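Local coordinates for acetyltransferase, GNAT family (Bacillus anthracis str. Sterne, PDB 3FBU) that transfers an acetyl group from acetyl-coenzyme A to an acceptor, as a member of the GNAT family, at the coenzyme A site. Sequence-based numbering; all coordinates share one arbitrary frame. Chains: chain A/B, Acetyltransferase, GNAT family.

The coenzyme A site. Residues chain A 30, 33, 88-90, 95-101, 123-124, 128-131, 133-134, 137; chain B 2, 11. With COA (coenzyme A), chain C.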
# COMPACT_ATOMS: atom_id res chain seq x y z
N VAL A 30 -4.39 11.46 -1.92
CA VAL A 30 -4.57 11.64 -0.47
C VAL A 30 -6.04 11.77 -0.09
O VAL A 30 -6.47 11.18 0.90
CB VAL A 30 -3.80 12.87 0.06
CG1 VAL A 30 -4.18 13.15 1.55
CG2 VAL A 30 -2.30 12.66 -0.11
N TYR A 33 -10.61 9.18 -0.18
CA TYR A 33 -11.65 8.74 0.75
C TYR A 33 -12.18 9.81 1.63
O TYR A 33 -12.94 9.56 2.51
CB TYR A 33 -11.17 7.58 1.61
CG TYR A 33 -10.80 6.38 0.85
CD1 TYR A 33 -11.77 5.57 0.29
CD2 TYR A 33 -9.49 6.05 0.66
CE1 TYR A 33 -11.42 4.47 -0.41
CE2 TYR A 33 -9.16 4.96 -0.04
CZ TYR A 33 -10.12 4.19 -0.58
OH TYR A 33 -9.77 3.11 -1.28
N TRP A 88 -7.16 10.80 10.58
CA TRP A 88 -5.78 11.18 10.25
C TRP A 88 -5.68 11.42 8.76
O TRP A 88 -6.26 10.68 7.99
CB TRP A 88 -4.83 10.04 10.64
CG TRP A 88 -5.45 8.68 10.57
CD1 TRP A 88 -5.72 7.94 9.46
CD2 TRP A 88 -5.91 7.92 11.68
NE1 TRP A 88 -6.32 6.75 9.81
CE2 TRP A 88 -6.45 6.71 11.17
CE3 TRP A 88 -5.94 8.14 13.06
CZ2 TRP A 88 -7.02 5.75 11.99
CZ3 TRP A 88 -6.49 7.19 13.86
CH2 TRP A 88 -7.01 6.00 13.34
N VAL A 89 -4.92 12.45 8.36
CA VAL A 89 -4.60 12.71 6.96
C VAL A 89 -3.14 13.19 6.94
O VAL A 89 -2.80 14.16 7.63
CB VAL A 89 -5.50 13.80 6.34
CG1 VAL A 89 -5.18 13.97 4.83
CG2 VAL A 89 -7.05 13.52 6.62
N PHE A 90 -2.31 12.50 6.16
CA PHE A 90 -0.87 12.72 6.17
C PHE A 90 -0.35 12.96 4.77
O PHE A 90 -1.01 12.66 3.77
CB PHE A 90 -0.13 11.53 6.83
CG PHE A 90 -0.10 11.61 8.33
CD1 PHE A 90 -1.26 11.45 9.06
CD2 PHE A 90 1.07 11.86 8.99
CE1 PHE A 90 -1.24 11.56 10.41
CE2 PHE A 90 1.09 11.95 10.35
CZ PHE A 90 -0.07 11.80 11.06
N PHE A 95 4.66 8.83 4.42
CA PHE A 95 3.94 7.57 4.66
C PHE A 95 4.87 6.42 5.05
O PHE A 95 6.07 6.39 4.71
CB PHE A 95 3.18 7.12 3.40
CG PHE A 95 1.94 7.92 3.09
CD1 PHE A 95 1.44 8.89 3.95
CD2 PHE A 95 1.23 7.65 1.92
CE1 PHE A 95 0.28 9.59 3.64
CE2 PHE A 95 0.07 8.35 1.61
CZ PHE A 95 -0.40 9.33 2.48
N ASN A 96 4.28 5.45 5.75
CA ASN A 96 4.90 4.18 6.02
C ASN A 96 6.16 4.28 6.85
O ASN A 96 7.07 3.46 6.73
CB ASN A 96 5.14 3.44 4.70
CG ASN A 96 3.86 3.21 3.94
OD1 ASN A 96 2.88 2.76 4.51
ND2 ASN A 96 3.85 3.53 2.66
N LYS A 97 6.21 5.31 7.70
CA LYS A 97 7.24 5.45 8.71
C LYS A 97 6.66 5.36 10.13
O LYS A 97 7.39 5.45 11.11
CB LYS A 97 7.98 6.77 8.53
CG LYS A 97 8.60 6.95 7.13
CD LYS A 97 8.95 8.43 6.89
CE LYS A 97 9.45 8.68 5.45
NZ LYS A 97 10.65 7.81 5.15
N GLY A 98 5.36 5.11 10.25
CA GLY A 98 4.77 4.98 11.58
C GLY A 98 4.30 6.26 12.21
O GLY A 98 3.91 6.27 13.38
N TYR A 99 4.30 7.34 11.45
CA TYR A 99 3.92 8.63 12.01
C TYR A 99 2.44 8.69 12.40
O TYR A 99 2.12 9.19 13.47
CB TYR A 99 4.24 9.77 11.05
CG TYR A 99 5.75 9.99 10.85
CD1 TYR A 99 6.64 9.85 11.89
CD2 TYR A 99 6.24 10.37 9.62
CE1 TYR A 99 8.01 10.09 11.70
CE2 TYR A 99 7.58 10.61 9.42
CZ TYR A 99 8.46 10.46 10.46
OH TYR A 99 9.81 10.68 10.26
N ALA A 100 1.56 8.23 11.51
CA ALA A 100 0.11 8.28 11.82
C ALA A 100 -0.16 7.46 13.06
O ALA A 100 -0.86 7.91 13.96
CB ALA A 100 -0.75 7.83 10.65
N SER A 101 0.40 6.26 13.13
CA SER A 101 0.12 5.40 14.29
C SER A 101 0.69 5.99 15.57
O SER A 101 0.03 5.94 16.61
CB SER A 101 0.65 3.98 14.08
OG SER A 101 0.15 3.46 12.85
N THR A 123 -13.79 5.33 11.60
CA THR A 123 -14.40 4.64 10.48
C THR A 123 -13.51 4.76 9.26
O THR A 123 -12.70 5.70 9.15
CB THR A 123 -15.78 5.20 10.09
OG1 THR A 123 -15.66 6.56 9.70
CG2 THR A 123 -16.74 5.10 11.25
N CYS A 124 -13.65 3.80 8.37
CA CYS A 124 -13.04 3.92 7.05
C CYS A 124 -13.62 2.93 6.05
O CYS A 124 -14.33 2.00 6.42
CB CYS A 124 -11.53 3.74 7.12
SG CYS A 124 -11.04 2.08 7.41
N ASN A 128 -9.51 1.00 2.13
CA ASN A 128 -8.49 1.92 2.63
C ASN A 128 -7.58 1.22 3.63
O ASN A 128 -7.61 1.50 4.84
CB ASN A 128 -9.15 3.19 3.23
CG ASN A 128 -8.14 4.33 3.43
OD1 ASN A 128 -6.94 4.14 3.26
ND2 ASN A 128 -8.63 5.50 3.81
N THR A 129 -6.75 0.32 3.10
CA THR A 129 -5.97 -0.59 3.92
C THR A 129 -5.08 0.11 4.94
O THR A 129 -5.06 -0.29 6.10
CB THR A 129 -5.10 -1.54 3.07
OG1 THR A 129 -5.85 -1.98 1.94
CG2 THR A 129 -4.69 -2.72 3.91
N PRO A 130 -4.34 1.15 4.54
CA PRO A 130 -3.47 1.75 5.55
C PRO A 130 -4.23 2.38 6.71
O PRO A 130 -3.72 2.40 7.83
CB PRO A 130 -2.70 2.83 4.80
CG PRO A 130 -3.16 2.83 3.48
CD PRO A 130 -4.20 1.83 3.24
N SER A 131 -5.45 2.87 6.44
CA SER A 131 -6.24 3.50 7.49
C SER A 131 -6.67 2.48 8.54
O SER A 131 -6.45 2.70 9.74
CB SER A 131 -7.46 4.23 6.92
OG SER A 131 -7.99 5.09 7.93
N ARG A 133 -5.29 -0.33 9.09
CA ARG A 133 -4.09 -0.81 9.74
C ARG A 133 -3.64 0.09 10.88
O ARG A 133 -3.23 -0.40 11.92
CB ARG A 133 -2.98 -1.10 8.74
CG ARG A 133 -3.16 -2.45 8.04
CD ARG A 133 -3.01 -3.62 9.03
NE ARG A 133 -1.72 -3.61 9.71
CZ ARG A 133 -1.47 -3.99 10.97
NH1 ARG A 133 -2.44 -4.36 11.78
NH2 ARG A 133 -0.23 -3.94 11.44
N VAL A 134 -3.74 1.41 10.71
CA VAL A 134 -3.47 2.29 11.84
C VAL A 134 -4.41 1.96 13.01
O VAL A 134 -3.99 1.85 14.17
CB VAL A 134 -3.60 3.74 11.46
CG1 VAL A 134 -3.46 4.63 12.71
CG2 VAL A 134 -2.56 4.11 10.41
N LYS A 137 -3.25 -1.21 14.75
CA LYS A 137 -1.94 -1.01 15.40
C LYS A 137 -2.06 -0.28 16.73
O LYS A 137 -1.29 -0.55 17.68
CB LYS A 137 -1.01 -0.22 14.47
CG LYS A 137 -0.57 -0.97 13.21
CD LYS A 137 -0.03 -0.04 12.14
CE LYS A 137 1.35 0.58 12.48
NZ LYS A 137 2.28 -0.38 13.12
N PHE B 2 1.88 -6.74 1.50
CA PHE B 2 2.49 -5.43 1.39
C PHE B 2 3.93 -5.55 1.84
O PHE B 2 4.19 -5.97 2.97
CB PHE B 2 1.74 -4.42 2.27
CG PHE B 2 2.24 -3.01 2.16
CD1 PHE B 2 2.99 -2.45 3.17
CD2 PHE B 2 1.96 -2.25 1.03
CE1 PHE B 2 3.45 -1.14 3.08
CE2 PHE B 2 2.43 -0.94 0.91
CZ PHE B 2 3.17 -0.38 1.94
N ARG B 11 2.55 -3.98 -3.45
CA ARG B 11 1.23 -3.92 -2.82
C ARG B 11 0.22 -4.59 -3.71
O ARG B 11 0.53 -5.08 -4.81
CB ARG B 11 0.82 -2.46 -2.53
CG ARG B 11 0.84 -1.50 -3.74
CD ARG B 11 -0.05 -0.29 -3.50
NE ARG B 11 0.00 0.67 -4.58
CZ ARG B 11 -0.69 0.58 -5.72
NH1 ARG B 11 -1.49 -0.45 -5.96
NH2 ARG B 11 -0.56 1.52 -6.64
N1A COA C . -1.56 -2.40 1.76
C2A COA C . -1.42 -2.98 2.99
N3A COA C . -0.84 -2.29 4.02
C4A COA C . -0.42 -1.02 3.81
C5A COA C . -0.56 -0.40 2.58
C6A COA C . -1.16 -1.10 1.53
N6A COA C . -1.34 -0.54 0.33
N7A COA C . -0.06 0.83 2.68
C8A COA C . 0.40 1.02 3.93
N9A COA C . 0.19 -0.13 4.64
C1B COA C . 0.37 -0.37 6.08
C2B COA C . 1.81 -0.13 6.55
O2B COA C . 2.65 -1.25 6.31
C3B COA C . 1.55 0.14 8.02
O3B COA C . 1.41 -1.08 8.73
P3B COA C . 2.64 -1.84 9.47
O7A COA C . 2.13 -2.90 10.39
O8A COA C . 3.53 -2.41 8.39
O9A COA C . 3.37 -0.78 10.26
C4B COA C . 0.21 0.88 8.02
O4B COA C . -0.44 0.51 6.84
C5B COA C . 0.37 2.40 8.03
O5B COA C . 0.88 2.76 9.30
P1A COA C . 1.61 4.17 9.52
O1A COA C . 3.00 4.10 8.91
O2A COA C . 1.60 4.50 10.96
O3A COA C . 0.63 5.16 8.72
P2A COA C . 1.07 6.41 7.80
O4A COA C . 1.97 7.32 8.59
O5A COA C . 1.67 5.86 6.49
O6A COA C . -0.37 7.08 7.51
CBP COA C . -2.59 7.23 6.66
CCP COA C . -1.54 6.31 7.29
CDP COA C . -2.71 8.44 7.60
CEP COA C . -3.86 6.37 6.59
CAP COA C . -2.13 7.66 5.24
OAP COA C . -2.09 6.56 4.35
C9P COA C . -3.04 8.67 4.61
O9P COA C . -2.96 9.99 4.98
N8P COA C . -4.00 8.27 3.76
C7P COA C . -4.78 9.24 2.99
C6P COA C . -5.85 9.93 3.83
C5P COA C . -6.86 8.94 4.39
O5P COA C . -7.46 8.10 3.67
N4P COA C . -7.09 9.05 5.68
C3P COA C . -7.93 8.08 6.40
C2P COA C . -9.42 8.34 6.28
S1P COA C . -10.35 7.22 7.36
O HOH W 1 4.51 7.58 8.50
O HOH W 2 -8.09 9.07 1.27
O HOH W 3 -5.12 5.91 2.19
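Coenzyme A lies in the GNAT cofactor cleft, its pantetheine alongside strand 83-90 like an added strand: amide N4P gives a hydrogen bond to A:Trp88 O, nearly along the C=O axis, and A:Phe90 N donates to carbonyl O9P. From the other side A:Asn128, CG anti to the backbone N (chi1 -165°), points ND2 at carbonyl COA O5P (2.9 Å), almost in its amide plane; its OD1 reaches N8P through a water. A:Phe95 sets its ring under the pantetheine, hydroxyl OAP over the rim of one face and CZ 3.5 Å from COA C9P, while A:Trp88 CD1 and A:Ala100 CB pack against methyl CDP. The A:Trp88 indole NE1 donates in its ring plane to A:Ser131 OG (3.0 Å), holding that hydroxyl 3.2 Å from the thiol COA S1P.

The pyrophosphate is wrapped by the loop and first turn of helix 99-114, the GNAT pyrophosphate-binding motif. A:Asn96 N meets COA O5A at 2.7 Å, nearly straight (171°); A:Gly98 N donates to O1A and A:Ala100 N to O4A. O2A accepts from both N and OG of A:Ser101; the helix N-terminus would help offset the charge. Bends turn two chains back into salt bridges with the 3'-phosphate: A:Arg133 NH2, guanidinium edge-on, to COA O7A (2.8 Å), and A:Lys137 NZ to COA O9A (3.1 Å). The adenine is sandwiched between B:Phe2, stacked 10° from parallel, from a second chain that may not be the biological partner, and A:Thr129 CG2 and A:Pro130 (CB 3.7 Å from COA C8A). The site anchors the cofactor by its phosphates and presents the thiol end for acetyl transfer.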